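PDB 3A79: toll-like receptor 6, Variable lymphocyte receptor B from Mus musculus, which probably acts with Toll-like receptor 2 to sense diacylated microbial lipopeptides, its leucine-rich ectodomain here being fused to part of a hagfish lymphocyte receptor. Local coordinates for residues 258-263 / 287-292; 283-288 / 311-316. All coordinates share one frame; numbering follows the deposited sequence.

Contact 1. Residues 258-263 / 287-292; sequences HIETTW and TITERI. With NAG (2-acetamido-2-deoxy-beta-D-glucopyranose), chain F.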
loop_
_atom_site.group_PDB
_atom_site.type_symbol
_atom_site.label_atom_id
_atom_site.label_comp_id
_atom_site.label_asym_id
_atom_site.label_seq_id
_atom_site.Cartn_x
_atom_site.Cartn_y
_atom_site.Cartn_z
ATOM N N HIS B 258 -10.323 24.315 -8.844
ATOM C CA HIS B 258 -11.454 23.621 -9.450
ATOM C C HIS B 258 -11.488 23.604 -10.990
ATOM O O HIS B 258 -12.549 23.758 -11.589
ATOM C CB HIS B 258 -12.737 24.207 -8.886
ATOM C CG HIS B 258 -12.664 24.457 -7.415
ATOM N ND1 HIS B 258 -12.749 25.718 -6.866
ATOM C CD2 HIS B 258 -12.470 23.608 -6.378
ATOM C CE1 HIS B 258 -12.631 25.634 -5.553
ATOM N NE2 HIS B 258 -12.461 24.365 -5.233
ATOM N N ILE B 259 -10.334 23.386 -11.619
ATOM C CA ILE B 259 -10.237 23.305 -13.077
ATOM C C ILE B 259 -10.548 21.904 -13.564
ATOM O O ILE B 259 -9.827 20.965 -13.256
ATOM C CB ILE B 259 -8.811 23.598 -13.570
ATOM C CG1 ILE B 259 -8.093 24.532 -12.610
ATOM C CG2 ILE B 259 -8.813 24.152 -14.972
ATOM C CD1 ILE B 259 -7.510 23.814 -11.429
ATOM N N GLU B 260 -11.618 21.761 -14.329
ATOM C CA GLU B 260 -11.860 20.523 -15.041
ATOM C C GLU B 260 -11.513 20.793 -16.475
ATOM O O GLU B 260 -12.079 21.693 -17.087
ATOM C CB GLU B 260 -13.323 20.127 -14.973
ATOM C CG GLU B 260 -13.732 19.264 -16.145
ATOM C CD GLU B 260 -15.225 19.243 -16.360
ATOM O OE1 GLU B 260 -15.653 19.234 -17.543
ATOM O OE2 GLU B 260 -15.962 19.245 -15.348
ATOM N N THR B 261 -10.586 20.024 -17.024
ATOM C CA THR B 261 -10.044 20.368 -18.330
ATOM C C THR B 261 -9.585 19.141 -19.096
ATOM O O THR B 261 -9.273 18.119 -18.506
ATOM C CB THR B 261 -8.865 21.374 -18.193
ATOM O OG1 THR B 261 -7.907 21.132 -19.216
ATOM C CG2 THR B 261 -8.151 21.193 -16.875
ATOM N N THR B 262 -9.568 19.242 -20.415
ATOM C CA THR B 262 -8.891 18.260 -21.251
ATOM C C THR B 262 -7.419 18.128 -20.873
ATOM O O THR B 262 -6.854 19.008 -20.230
ATOM C CB THR B 262 -8.954 18.681 -22.728
ATOM O OG1 THR B 262 -10.279 18.469 -23.209
ATOM C CG2 THR B 262 -8.011 17.854 -23.571
ATOM N N TRP B 263 -6.788 17.031 -21.271
ATOM C CA TRP B 263 -5.343 16.955 -21.155
ATOM C C TRP B 263 -4.698 17.885 -22.185
ATOM O O TRP B 263 -3.801 18.659 -21.840
ATOM C CB TRP B 263 -4.810 15.517 -21.271
ATOM C CG TRP B 263 -3.322 15.458 -21.045
ATOM C CD1 TRP B 263 -2.365 15.004 -21.917
ATOM C CD2 TRP B 263 -2.618 15.928 -19.888
ATOM N NE1 TRP B 263 -1.117 15.152 -21.366
ATOM C CE2 TRP B 263 -1.243 15.709 -20.118
ATOM C CE3 TRP B 263 -3.017 16.516 -18.677
ATOM C CZ2 TRP B 263 -0.265 16.043 -19.178
ATOM C CZ3 TRP B 263 -2.042 16.851 -17.744
ATOM C CH2 TRP B 263 -0.683 16.609 -17.999
ATOM N N THR B 287 -9.171 18.206 -12.651
ATOM C CA THR B 287 -9.858 17.029 -13.208
ATOM C C THR B 287 -9.529 16.815 -14.696
ATOM O O THR B 287 -10.109 17.472 -15.555
ATOM C CB THR B 287 -11.400 17.144 -13.057
ATOM O OG1 THR B 287 -11.741 17.474 -11.707
ATOM C CG2 THR B 287 -12.078 15.855 -13.435
ATOM N N ILE B 288 -8.604 15.901 -14.994
ATOM C CA ILE B 288 -8.236 15.553 -16.379
ATOM C C ILE B 288 -9.412 14.889 -17.114
ATOM O O ILE B 288 -10.053 13.990 -16.572
ATOM C CB ILE B 288 -7.041 14.582 -16.412
ATOM C CG1 ILE B 288 -5.952 14.991 -15.408
ATOM C CG2 ILE B 288 -6.498 14.462 -17.804
ATOM C CD1 ILE B 288 -5.367 16.357 -15.635
ATOM N N THR B 289 -9.686 15.291 -18.354
ATOM C CA THR B 289 -11.053 15.098 -18.842
ATOM C C THR B 289 -11.456 14.107 -19.929
ATOM O O THR B 289 -12.201 13.177 -19.623
ATOM C CB THR B 289 -11.816 16.418 -18.968
ATOM O OG1 THR B 289 -12.602 16.574 -17.783
ATOM C CG2 THR B 289 -12.738 16.420 -20.172
ATOM N N GLU B 290 -11.055 14.265 -21.178
ATOM C CA GLU B 290 -11.723 13.414 -22.182
ATOM C C GLU B 290 -10.819 12.321 -22.706
ATOM O O GLU B 290 -11.276 11.231 -23.045
ATOM C CB GLU B 290 -12.260 14.213 -23.378
ATOM C CG GLU B 290 -13.398 15.194 -23.102
ATOM C CD GLU B 290 -13.565 16.217 -24.232
ATOM O OE1 GLU B 290 -12.842 16.115 -25.251
ATOM O OE2 GLU B 290 -14.417 17.124 -24.110
ATOM N N ARG B 291 -9.534 12.638 -22.797
ATOM C CA ARG B 291 -8.547 11.735 -23.355
ATOM C C ARG B 291 -7.186 12.254 -22.946
ATOM O O ARG B 291 -7.039 13.419 -22.595
ATOM C CB ARG B 291 -8.672 11.659 -24.881
ATOM C CG ARG B 291 -9.098 12.969 -25.546
ATOM C CD ARG B 291 -9.640 12.791 -26.959
ATOM N NE ARG B 291 -8.657 12.123 -27.806
ATOM C CZ ARG B 291 -8.632 10.812 -28.044
ATOM N NH1 ARG B 291 -9.541 10.013 -27.498
ATOM N NH2 ARG B 291 -7.696 10.297 -28.833
ATOM N N ILE B 292 -6.196 11.373 -22.965
ATOM C CA ILE B 292 -4.821 11.770 -22.729
ATOM C C ILE B 292 -3.947 11.257 -23.874
ATOM O O ILE B 292 -3.660 10.063 -23.966
ATOM C CB ILE B 292 -4.308 11.238 -21.387
ATOM C CG1 ILE B 292 -5.204 11.715 -20.241
ATOM C CG2 ILE B 292 -2.882 11.671 -21.158
ATOM C CD1 ILE B 292 -4.760 11.224 -18.846
HETATM C C1 NAG F . -13.539 20.268 -7.420
HETATM C C2 NAG F . -14.439 20.659 -6.240
HETATM C C3 NAG F . -15.933 20.515 -6.497
HETATM C C4 NAG F . -16.355 20.808 -7.939
HETATM C C5 NAG F . -15.335 20.404 -9.001
HETATM C C6 NAG F . -15.721 21.040 -10.335
HETATM C C7 NAG F . -13.613 20.421 -3.932
HETATM C C8 NAG F . -12.590 19.602 -3.204
HETATM N N2 NAG F . -14.119 19.878 -5.054
HETATM O O3 NAG F . -16.584 21.429 -5.641
HETATM O O4 NAG F . -17.594 20.166 -8.193
HETATM O O5 NAG F . -14.019 20.787 -8.649
HETATM O O6 NAG F . -14.819 20.668 -11.356
HETATM O O7 NAG F . -13.930 21.522 -3.473
#
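Trp263 closes this contact by laying its indole against Ile288 and Ile292, just beyond the ends of two neighbouring parallel strands of the leucine-rich repeat solenoid, in the Toll-like receptor 6 part of the fusion. Its CG stands anti to the backbone N (chi1 -176°). From there the indole lies side by side with Ile288, whose CD1 comes within 3.8 Å of Trp263 CE3. Ile292 arrives differently: its CG2 sits over the face of the five-membered ring in a CH-pi contact, 3.9 Å from that ring's centroid. Leu324 and Val327 of helix 321-329 add further cover, and Trp263 NE1 makes a weak hydrogen bond to Ala323 O. An alanine here would keep CB beside Arg291 O but remove the indole, which would probably open a gap against Ile288 CD1 and Ile292 CG2 and leave Ala323 O without this donor.

The strands themselves are joined by Thr287 N to Ile259 O (2.9 Å) and Thr261 N to Thr287 O (3.0 Å), so Thr287 is held through both its backbone groups. Glu260 and Thr287 share one face, with their CB atoms 4.0 Å apart. Glu260 CG, anti to its own backbone N (chi1 154°), lies 3.3 Å from Thr289 OG1, so here the methylene rather than the carboxylate does the touching. At the corner just before this strand, His258 lies beside the sugar on Asn285, its CD2 3.5 Å from NAG C2. Thr262 OG1 is hydrogen-bonded to Asp232 OD1. Thr261, on the opposite face with Ile288, has its OG1 donating to Thr262 O at 2.6 Å, in the carbonyl plane and on a lone pair.

Contact 2. Residues 283-288 / 311-316; sequences IYNLTI and HVKNQV. With NAG (2-acetamido-2-deoxy-beta-D-glucopyranose), chain F.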
loop_
_atom_site.group_PDB
_atom_site.type_symbol
_atom_site.label_atom_id
_atom_site.label_comp_id
_atom_site.label_asym_id
_atom_site.label_seq_id
_atom_site.Cartn_x
_atom_site.Cartn_y
_atom_site.Cartn_z
ATOM N N ILE B 283 -2.139 24.736 -8.682
ATOM C CA ILE B 283 -3.397 24.182 -9.167
ATOM C C ILE B 283 -4.036 23.304 -8.087
ATOM O O ILE B 283 -3.378 22.446 -7.510
ATOM C CB ILE B 283 -3.185 23.394 -10.482
ATOM C CG1 ILE B 283 -2.661 24.325 -11.569
ATOM C CG2 ILE B 283 -4.464 22.715 -10.924
ATOM C CD1 ILE B 283 -2.037 23.607 -12.742
ATOM N N TYR B 284 -5.313 23.541 -7.810
ATOM C CA TYR B 284 -6.041 22.847 -6.748
ATOM C C TYR B 284 -7.287 22.169 -7.303
ATOM O O TYR B 284 -8.099 22.812 -7.952
ATOM C CB TYR B 284 -6.472 23.848 -5.678
ATOM C CG TYR B 284 -5.389 24.251 -4.702
ATOM C CD1 TYR B 284 -5.072 23.437 -3.620
ATOM C CD2 TYR B 284 -4.699 25.456 -4.841
ATOM C CE1 TYR B 284 -4.087 23.798 -2.709
ATOM C CE2 TYR B 284 -3.709 25.827 -3.930
ATOM C CZ TYR B 284 -3.409 24.990 -2.868
ATOM O OH TYR B 284 -2.437 25.329 -1.954
ATOM N N ASN B 285 -7.452 20.878 -7.041
ATOM C CA ASN B 285 -8.650 20.165 -7.494
ATOM C C ASN B 285 -8.763 20.212 -9.027
ATOM O O ASN B 285 -9.733 20.711 -9.594
ATOM C CB ASN B 285 -9.891 20.713 -6.757
ATOM C CG ASN B 285 -11.205 20.107 -7.220
ATOM O OD1 ASN B 285 -11.265 18.972 -7.708
ATOM N ND2 ASN B 285 -12.286 20.880 -7.036
ATOM N N LEU B 286 -7.741 19.667 -9.678
ATOM C CA LEU B 286 -7.718 19.452 -11.122
ATOM C C LEU B 286 -8.442 18.158 -11.533
ATOM O O LEU B 286 -8.326 17.137 -10.853
ATOM C CB LEU B 286 -6.261 19.403 -11.602
ATOM C CG LEU B 286 -5.955 18.948 -13.026
ATOM C CD1 LEU B 286 -6.426 19.995 -13.998
ATOM C CD2 LEU B 286 -4.472 18.715 -13.177
ATOM N N THR B 287 -9.171 18.206 -12.651
ATOM C CA THR B 287 -9.858 17.029 -13.208
ATOM C C THR B 287 -9.529 16.815 -14.696
ATOM O O THR B 287 -10.109 17.472 -15.555
ATOM C CB THR B 287 -11.400 17.144 -13.057
ATOM O OG1 THR B 287 -11.741 17.474 -11.707
ATOM C CG2 THR B 287 -12.078 15.855 -13.435
ATOM N N ILE B 288 -8.604 15.901 -14.994
ATOM C CA ILE B 288 -8.236 15.553 -16.379
ATOM C C ILE B 288 -9.412 14.889 -17.114
ATOM O O ILE B 288 -10.053 13.990 -16.572
ATOM C CB ILE B 288 -7.041 14.582 -16.412
ATOM C CG1 ILE B 288 -5.952 14.991 -15.408
ATOM C CG2 ILE B 288 -6.498 14.462 -17.804
ATOM C CD1 ILE B 288 -5.367 16.357 -15.635
ATOM N N HIS B 311 -4.544 17.419 -5.330
ATOM C CA HIS B 311 -5.890 16.875 -5.477
ATOM C C HIS B 311 -6.263 16.754 -6.935
ATOM O O HIS B 311 -6.797 17.687 -7.524
ATOM C CB HIS B 311 -6.932 17.724 -4.749
ATOM C CG HIS B 311 -8.264 17.055 -4.636
ATOM N ND1 HIS B 311 -8.407 15.759 -4.191
ATOM C CD2 HIS B 311 -9.512 17.493 -4.921
ATOM C CE1 HIS B 311 -9.683 15.428 -4.207
ATOM N NE2 HIS B 311 -10.377 16.464 -4.642
ATOM N N VAL B 312 -5.984 15.599 -7.517
ATOM C CA VAL B 312 -6.206 15.416 -8.935
ATOM C C VAL B 312 -7.131 14.245 -9.152
ATOM O O VAL B 312 -6.795 13.116 -8.807
ATOM C CB VAL B 312 -4.892 15.152 -9.668
ATOM C CG1 VAL B 312 -5.157 14.938 -11.146
ATOM C CG2 VAL B 312 -3.931 16.307 -9.447
ATOM N N LYS B 313 -8.309 14.523 -9.701
ATOM C CA LYS B 313 -9.244 13.472 -10.078
ATOM C C LYS B 313 -8.945 13.205 -11.590
ATOM O O LYS B 313 -8.724 14.146 -12.350
ATOM C CB LYS B 313 -10.736 13.858 -9.720
ATOM C CG LYS B 313 -10.991 14.811 -8.406
ATOM C CD LYS B 313 -12.493 14.872 -7.786
ATOM C CE LYS B 313 -12.674 15.821 -6.489
ATOM N NZ LYS B 313 -13.955 15.855 -5.553
ATOM N N ASN B 314 -8.844 11.945 -12.018
ATOM C CA ASN B 314 -8.636 11.644 -13.453
ATOM C C ASN B 314 -9.681 10.689 -14.061
ATOM O O ASN B 314 -9.859 9.571 -13.595
ATOM C CB ASN B 314 -7.217 11.127 -13.718
ATOM C CG ASN B 314 -6.997 10.698 -15.178
ATOM O OD1 ASN B 314 -7.864 10.865 -16.032
ATOM N ND2 ASN B 314 -5.825 10.136 -15.457
ATOM N N GLN B 315 -10.360 11.140 -15.109
ATOM C CA GLN B 315 -11.478 10.402 -15.691
ATOM C C GLN B 315 -11.116 9.548 -16.906
ATOM O O GLN B 315 -11.956 8.808 -17.412
ATOM C CB GLN B 315 -12.600 11.360 -16.079
ATOM C CG GLN B 315 -13.054 12.244 -14.954
ATOM C CD GLN B 315 -14.200 13.131 -15.359
ATOM O OE1 GLN B 315 -14.544 13.223 -16.550
ATOM N NE2 GLN B 315 -14.807 13.796 -14.374
ATOM N N VAL B 316 -9.885 9.668 -17.386
ATOM C CA VAL B 316 -9.409 8.814 -18.469
ATOM C C VAL B 316 -8.695 7.603 -17.857
ATOM O O VAL B 316 -7.938 7.765 -16.896
ATOM C CB VAL B 316 -8.442 9.583 -19.390
ATOM C CG1 VAL B 316 -8.175 8.802 -20.647
ATOM C CG2 VAL B 316 -9.022 10.917 -19.737
HETATM C C1 NAG F . -13.539 20.268 -7.420
HETATM C C2 NAG F . -14.439 20.659 -6.240
HETATM C C3 NAG F . -15.933 20.515 -6.497
HETATM C C4 NAG F . -16.355 20.808 -7.939
HETATM C C5 NAG F . -15.335 20.404 -9.001
HETATM C C6 NAG F . -15.721 21.040 -10.335
HETATM C C7 NAG F . -13.613 20.421 -3.932
HETATM C C8 NAG F . -12.590 19.602 -3.204
HETATM N N2 NAG F . -14.119 19.878 -5.054
HETATM O O3 NAG F . -16.584 21.429 -5.641
HETATM O O4 NAG F . -17.594 20.166 -8.193
HETATM O O5 NAG F . -14.019 20.787 -8.649
HETATM O O6 NAG F . -14.819 20.668 -11.356
HETATM O O7 NAG F . -13.930 21.522 -3.473
#
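Leu286 O takes the N-H of Lys313 at 2.9 Å, nearly along the C=O axis, and the CA-H of Val312 approaches the same oxygen. One step on, Lys313 O is met the same way, by Ile288 N at 3.2 Å and by the CA-H of Thr287. Gln315 N then donates to Ile288 O, while at the other end the bond from Leu286 N to His311 O is weak. This is the parallel pairing of successive leucine-rich repeats, in the Toll-like receptor 6 part of the fusion.

Side chains divide by face. Leu286 CD2 and Ile288 CG1 both come to Val312 CG1, each at 4.3 Å, a loose apolar row. On the face of Thr287 and Lys313, Thr287 CG2 meets Gln315 NE2 at 3.5 Å.

Asn285, where the chain turns a corner, carries the glycan. With CG anti to the backbone N (chi1 176°), its amide leads out to the sugar, ND2 being bonded to NAG C1. Asn285 CB lies in plane at the edge of the His311 ring, and His311 CD2 is 3.6 Å from Asn285 OD1. His311 ND1 is hydrogen-bonded to Asp340 OD2, which would limit the turning of the ring. Lys313, extended beyond CG, brings CE to 3.7 Å from Asn285 OD1. Where the strand ends, Asn314 OD1 accepts Val316 N from above its carbonyl plane, forming an Asx turn.

Backbone bonds thus carry the join, and across these strands the linking amide of Asn285 meets His311 and Lys313 by packing alone.

Strand 278-288 is common to both contacts, the middle one of three neighbouring strands, lending Thr287 and Ile288 to strand 252-261 in contact 1 and to strand 306-314 in contact 2. Contact 1 is the more buried, with an aromatic ring packed at its far end; in sequence, most of helix 263-273 lies between its segments. Contact 2 is only partly buried, has no helix between its segments, and relies more on backbone bonds, its side-chain packing centred on the glycosylated Asn285 with His311 and Lys313 rather than on an indole. The sugar on Asn285 touches both, and His258 N, probably bonded to Tyr284 O at 2.8 Å, ties the two together at the corner.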